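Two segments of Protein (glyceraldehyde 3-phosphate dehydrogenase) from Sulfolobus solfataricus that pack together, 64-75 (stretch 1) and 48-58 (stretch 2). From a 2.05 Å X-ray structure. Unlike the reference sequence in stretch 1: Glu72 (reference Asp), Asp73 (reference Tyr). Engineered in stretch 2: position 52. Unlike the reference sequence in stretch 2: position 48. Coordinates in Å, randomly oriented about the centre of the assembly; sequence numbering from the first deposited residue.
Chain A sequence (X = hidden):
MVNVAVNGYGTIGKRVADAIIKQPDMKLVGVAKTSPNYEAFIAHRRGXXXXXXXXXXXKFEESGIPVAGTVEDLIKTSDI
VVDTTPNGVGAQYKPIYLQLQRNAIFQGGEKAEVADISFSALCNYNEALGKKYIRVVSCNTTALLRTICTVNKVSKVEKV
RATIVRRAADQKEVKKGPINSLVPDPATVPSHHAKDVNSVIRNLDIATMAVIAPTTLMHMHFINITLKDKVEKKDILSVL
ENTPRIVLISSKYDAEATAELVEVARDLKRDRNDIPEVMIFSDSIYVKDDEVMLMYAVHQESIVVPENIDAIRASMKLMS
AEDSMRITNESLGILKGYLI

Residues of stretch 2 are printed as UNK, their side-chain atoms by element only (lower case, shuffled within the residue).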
# COMPACT_ATOMS: atom_id res chain seq x y z
N GLY A 64 12.02 -10.43 23.31
CA GLY A 64 10.87 -10.38 24.20
C GLY A 64 9.64 -10.98 23.53
O GLY A 64 8.57 -11.02 24.13
N ILE A 65 9.79 -11.44 22.28
CA ILE A 65 8.62 -12.08 21.64
C ILE A 65 8.67 -13.54 22.04
O ILE A 65 9.70 -14.20 21.88
CB ILE A 65 8.69 -11.93 20.11
CG1 ILE A 65 8.72 -10.44 19.73
CG2 ILE A 65 7.51 -12.61 19.43
CD1 ILE A 65 9.02 -10.20 18.25
N PRO A 66 7.61 -14.06 22.64
CA PRO A 66 7.59 -15.44 23.06
C PRO A 66 7.63 -16.39 21.87
O PRO A 66 7.02 -16.09 20.85
CB PRO A 66 6.27 -15.57 23.82
CG PRO A 66 5.41 -14.47 23.30
CD PRO A 66 6.34 -13.35 22.89
N VAL A 67 8.23 -17.55 22.04
CA VAL A 67 8.38 -18.63 21.13
C VAL A 67 7.61 -19.88 21.57
O VAL A 67 7.95 -20.51 22.58
CB VAL A 67 9.88 -19.03 21.04
CG1 VAL A 67 10.07 -20.27 20.18
CG2 VAL A 67 10.73 -17.89 20.53
N ALA A 68 6.67 -20.34 20.78
CA ALA A 68 5.82 -21.47 21.11
C ALA A 68 6.49 -22.81 21.06
O ALA A 68 6.00 -23.76 21.68
CB ALA A 68 4.57 -21.42 20.24
N GLY A 69 7.61 -22.95 20.35
CA GLY A 69 8.28 -24.25 20.24
C GLY A 69 9.23 -24.24 19.05
O GLY A 69 9.40 -23.19 18.44
N THR A 70 9.80 -25.37 18.72
CA THR A 70 10.72 -25.47 17.59
C THR A 70 9.91 -25.55 16.29
O THR A 70 8.69 -25.76 16.33
CB THR A 70 11.54 -26.78 17.68
OG1 THR A 70 10.61 -27.87 17.61
CG2 THR A 70 12.33 -26.83 18.97
N VAL A 71 10.62 -25.58 15.15
CA VAL A 71 9.88 -25.78 13.89
C VAL A 71 9.30 -27.18 13.86
O VAL A 71 8.14 -27.40 13.48
CB VAL A 71 10.79 -25.51 12.67
CG1 VAL A 71 9.98 -25.66 11.38
CG2 VAL A 71 11.38 -24.12 12.77
N GLU A 72 10.05 -28.16 14.36
CA GLU A 72 9.59 -29.52 14.47
C GLU A 72 8.31 -29.63 15.29
O GLU A 72 7.41 -30.40 14.95
CB GLU A 72 10.65 -30.44 15.08
CG GLU A 72 11.77 -30.82 14.13
CD GLU A 72 12.79 -29.71 13.94
OE1 GLU A 72 12.67 -28.67 14.62
OE2 GLU A 72 13.71 -29.91 13.12
N ASP A 73 8.24 -28.90 16.39
CA ASP A 73 7.04 -28.90 17.20
C ASP A 73 5.84 -28.48 16.35
O ASP A 73 4.83 -29.21 16.32
CB ASP A 73 7.16 -27.93 18.38
CG ASP A 73 8.08 -28.51 19.46
OD1 ASP A 73 8.19 -29.74 19.53
OD2 ASP A 73 8.69 -27.70 20.17
N LEU A 74 6.01 -27.34 15.67
CA LEU A 74 4.97 -26.76 14.83
C LEU A 74 4.54 -27.78 13.79
O LEU A 74 3.37 -28.04 13.59
CB LEU A 74 5.44 -25.46 14.15
CG LEU A 74 4.56 -24.91 13.03
CD1 LEU A 74 3.18 -24.51 13.53
CD2 LEU A 74 5.18 -23.69 12.33
N ILE A 75 5.56 -28.45 13.21
CA ILE A 75 5.33 -29.48 12.23
C ILE A 75 4.52 -30.63 12.79
O ILE A 75 3.50 -31.03 12.22
CB ILE A 75 6.68 -29.97 11.61
CG1 ILE A 75 7.32 -28.81 10.85
CG2 ILE A 75 6.36 -31.11 10.65
CD1 ILE A 75 8.80 -28.93 10.61
N UNK A 48 -0.76 -14.55 16.82
CA UNK A 48 -0.22 -15.69 16.07
C UNK A 48 0.95 -16.30 16.82
O UNK A 48 1.89 -15.63 17.26
c UNK A 48 0.18 -15.21 14.65
c UNK A 48 0.82 -16.37 13.89
c UNK A 48 -1.07 -14.73 13.90
c UNK A 48 -0.75 -13.93 12.63
N UNK A 49 0.91 -17.60 17.02
CA UNK A 49 1.98 -18.34 17.68
C UNK A 49 3.20 -18.44 16.76
O UNK A 49 3.06 -18.93 15.63
c UNK A 49 1.50 -19.75 18.02
n UNK A 49 -2.70 -21.91 21.79
c UNK A 49 0.53 -19.76 19.21
n UNK A 49 -0.97 -21.21 20.50
c UNK A 49 0.10 -21.20 19.53
c UNK A 49 -1.79 -22.17 20.86
n UNK A 49 -1.74 -23.39 20.32
N UNK A 50 4.35 -18.04 17.26
CA UNK A 50 5.59 -18.10 16.52
C UNK A 50 6.55 -19.16 17.02
O UNK A 50 6.91 -19.21 18.19
c UNK A 50 6.33 -16.75 16.55
c UNK A 50 5.40 -15.63 16.06
c UNK A 50 6.01 -14.25 16.26
c UNK A 50 7.60 -16.85 15.70
N UNK A 51 6.95 -20.03 16.11
CA UNK A 51 7.86 -21.12 16.39
C UNK A 51 9.19 -20.80 15.69
O UNK A 51 9.17 -20.16 14.62
c UNK A 51 6.00 -22.85 16.58
c UNK A 51 4.83 -24.39 18.05
c UNK A 51 3.63 -22.64 16.94
c UNK A 51 6.00 -23.95 17.45
c UNK A 51 3.64 -23.73 17.80
c UNK A 51 4.80 -22.23 16.32
o UNK A 51 2.46 -24.15 18.38
c UNK A 51 7.29 -22.42 15.91
N UNK A 52 10.30 -21.15 16.30
CA UNK A 52 11.62 -20.76 15.83
C UNK A 52 12.57 -21.95 15.81
O UNK A 52 12.51 -22.77 16.73
c UNK A 52 13.68 -19.41 16.43
c UNK A 52 12.21 -19.72 16.81
c UNK A 52 11.43 -18.41 16.81
N UNK A 53 13.48 -22.02 14.84
CA UNK A 53 14.45 -23.10 14.79
C UNK A 53 15.25 -23.15 16.07
O UNK A 53 15.78 -22.14 16.52
c UNK A 53 14.59 -21.79 12.80
c UNK A 53 15.35 -22.77 13.60
c UNK A 53 13.64 -21.08 13.72
N UNK A 54 15.35 -24.34 16.65
CA UNK A 54 16.10 -24.62 17.86
C UNK A 54 17.33 -23.75 18.07
O UNK A 54 17.46 -23.05 19.08
c UNK A 54 17.51 -28.17 18.73
n UNK A 54 18.62 -28.63 19.28
c UNK A 54 16.50 -26.10 17.80
c UNK A 54 17.15 -26.71 19.01
o UNK A 54 16.78 -28.84 18.00
N UNK A 55 18.20 -23.67 17.07
CA UNK A 55 19.42 -22.89 17.15
C UNK A 55 19.22 -21.40 17.13
O UNK A 55 20.20 -20.65 17.27
o UNK A 55 22.26 -24.53 14.27
c UNK A 55 21.47 -25.28 14.85
c UNK A 55 20.65 -24.81 16.03
c UNK A 55 20.35 -23.31 15.99
n UNK A 55 21.28 -26.54 14.48
N UNK A 56 18.00 -20.91 16.91
CA UNK A 56 17.78 -19.47 16.89
C UNK A 56 16.93 -19.03 18.07
O UNK A 56 16.84 -17.84 18.35
c UNK A 56 17.13 -19.08 15.55
o UNK A 56 17.81 -19.75 14.51
N UNK A 57 16.35 -19.99 18.79
CA UNK A 57 15.47 -19.69 19.90
C UNK A 57 15.99 -18.63 20.85
O UNK A 57 15.22 -17.69 21.14
c UNK A 57 14.96 -20.92 20.69
c UNK A 57 13.99 -20.43 21.78
c UNK A 57 14.28 -21.91 19.76
c UNK A 57 13.17 -22.76 20.32
N UNK A 58 17.21 -18.74 21.37
CA UNK A 58 17.70 -17.74 22.32
C UNK A 58 17.88 -16.36 21.71
O UNK A 58 17.39 -15.37 22.30
c UNK A 58 19.87 -19.13 22.30
c UNK A 58 21.83 -20.69 22.42
c UNK A 58 20.82 -19.88 23.23
n UNK A 58 22.23 -21.95 23.10
c UNK A 58 18.95 -18.20 23.06
O HOH W 1 4.63 -17.40 20.10
O HOH W 2 14.39 -26.84 15.08

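Position 48 carries four carbons, forked at the first, one arm two carbons long, and reaches nothing on stretch 1; this is Ile48, which differs from the reference sequence. Position 49 has three carbons, a nitrogen, then a carbon bearing two more nitrogens, a guanidinium, and its CB makes a marginal touch on Ala68: Arg49. The distance from Arg49 CB to Ala68 CB is 4.1 Å.

Position 50 again shows four carbons forked at the first with one longer arm, and the end of that arm meets Ile65. This is Ile50, with CD1 3.9 Å from Ile65 CG2. Its backbone does more: Ala68 N donates to Ile50 O at 2.8 Å, and Val67 CA approaches the same oxygen at 3.3 Å. Water 1 ties the segments further, accepting from Ile50 N and donating to Pro66 O.

At position 51 one carbon leads to a six-carbon ring bearing an oxygen, held between Ala68 CB over one face and Leu74 CB over the opposite face: Tyr51. Ala68 CB lies 3.6 Å from the Tyr51 ring centroid and Leu74 CB 3.8 Å from it. Gly69 leaves space where it is needed, since a CB there would come tight against Tyr51 CD2 and clash with Asp73 OD2; its backbone angles also call for glycine.

Position 52 has one carbon carrying two others, three in all, and one of them meets Val67: Val52, an engineered residue replacing a natural leucine. Its CG2 lies 3.8 Å from Val67 CG2, while Val52 N donates to Gly69 O at 3.1 Å and Val52 O receives Thr70 CA at 3.4 Å.

Three carbons at position 53 close a ring onto the backbone nitrogen and pack against Val71, so it is Pro53; CD is 3.9 Å from Val71 CG2. Position 54 has three carbons, the third carrying one oxygen and one nitrogen, and its CB barely reaches Thr70: Gln54. Its backbone N donates to water 2, which donates to Glu72 OE1. Position 55 repeats that pattern without contact, Gln55, and position 56, one carbon and one oxygen, is Ser56, also out of reach.

Position 57, four carbons forked at the first, points toward stretch 1 and touches Val67: Ile57, with CD1 4.0 Å from Val67 CG1. Position 58, four carbons in a row ending in nitrogen, is Lys58, pointing away.

The rule is pairing backbone register with a clasped ring. Two hydrogen bonds, one donated from each segment, align the chains, and the tyrosine fills the gap between loop and helix. Stretch 1 braces the start of its helix itself: Asp73 N donates to Thr70 OG1, capping the helix, while Thr70 N donates to Asp73 OD2.

Stretch 2, residues 48-58: IRIYVPQQSIK
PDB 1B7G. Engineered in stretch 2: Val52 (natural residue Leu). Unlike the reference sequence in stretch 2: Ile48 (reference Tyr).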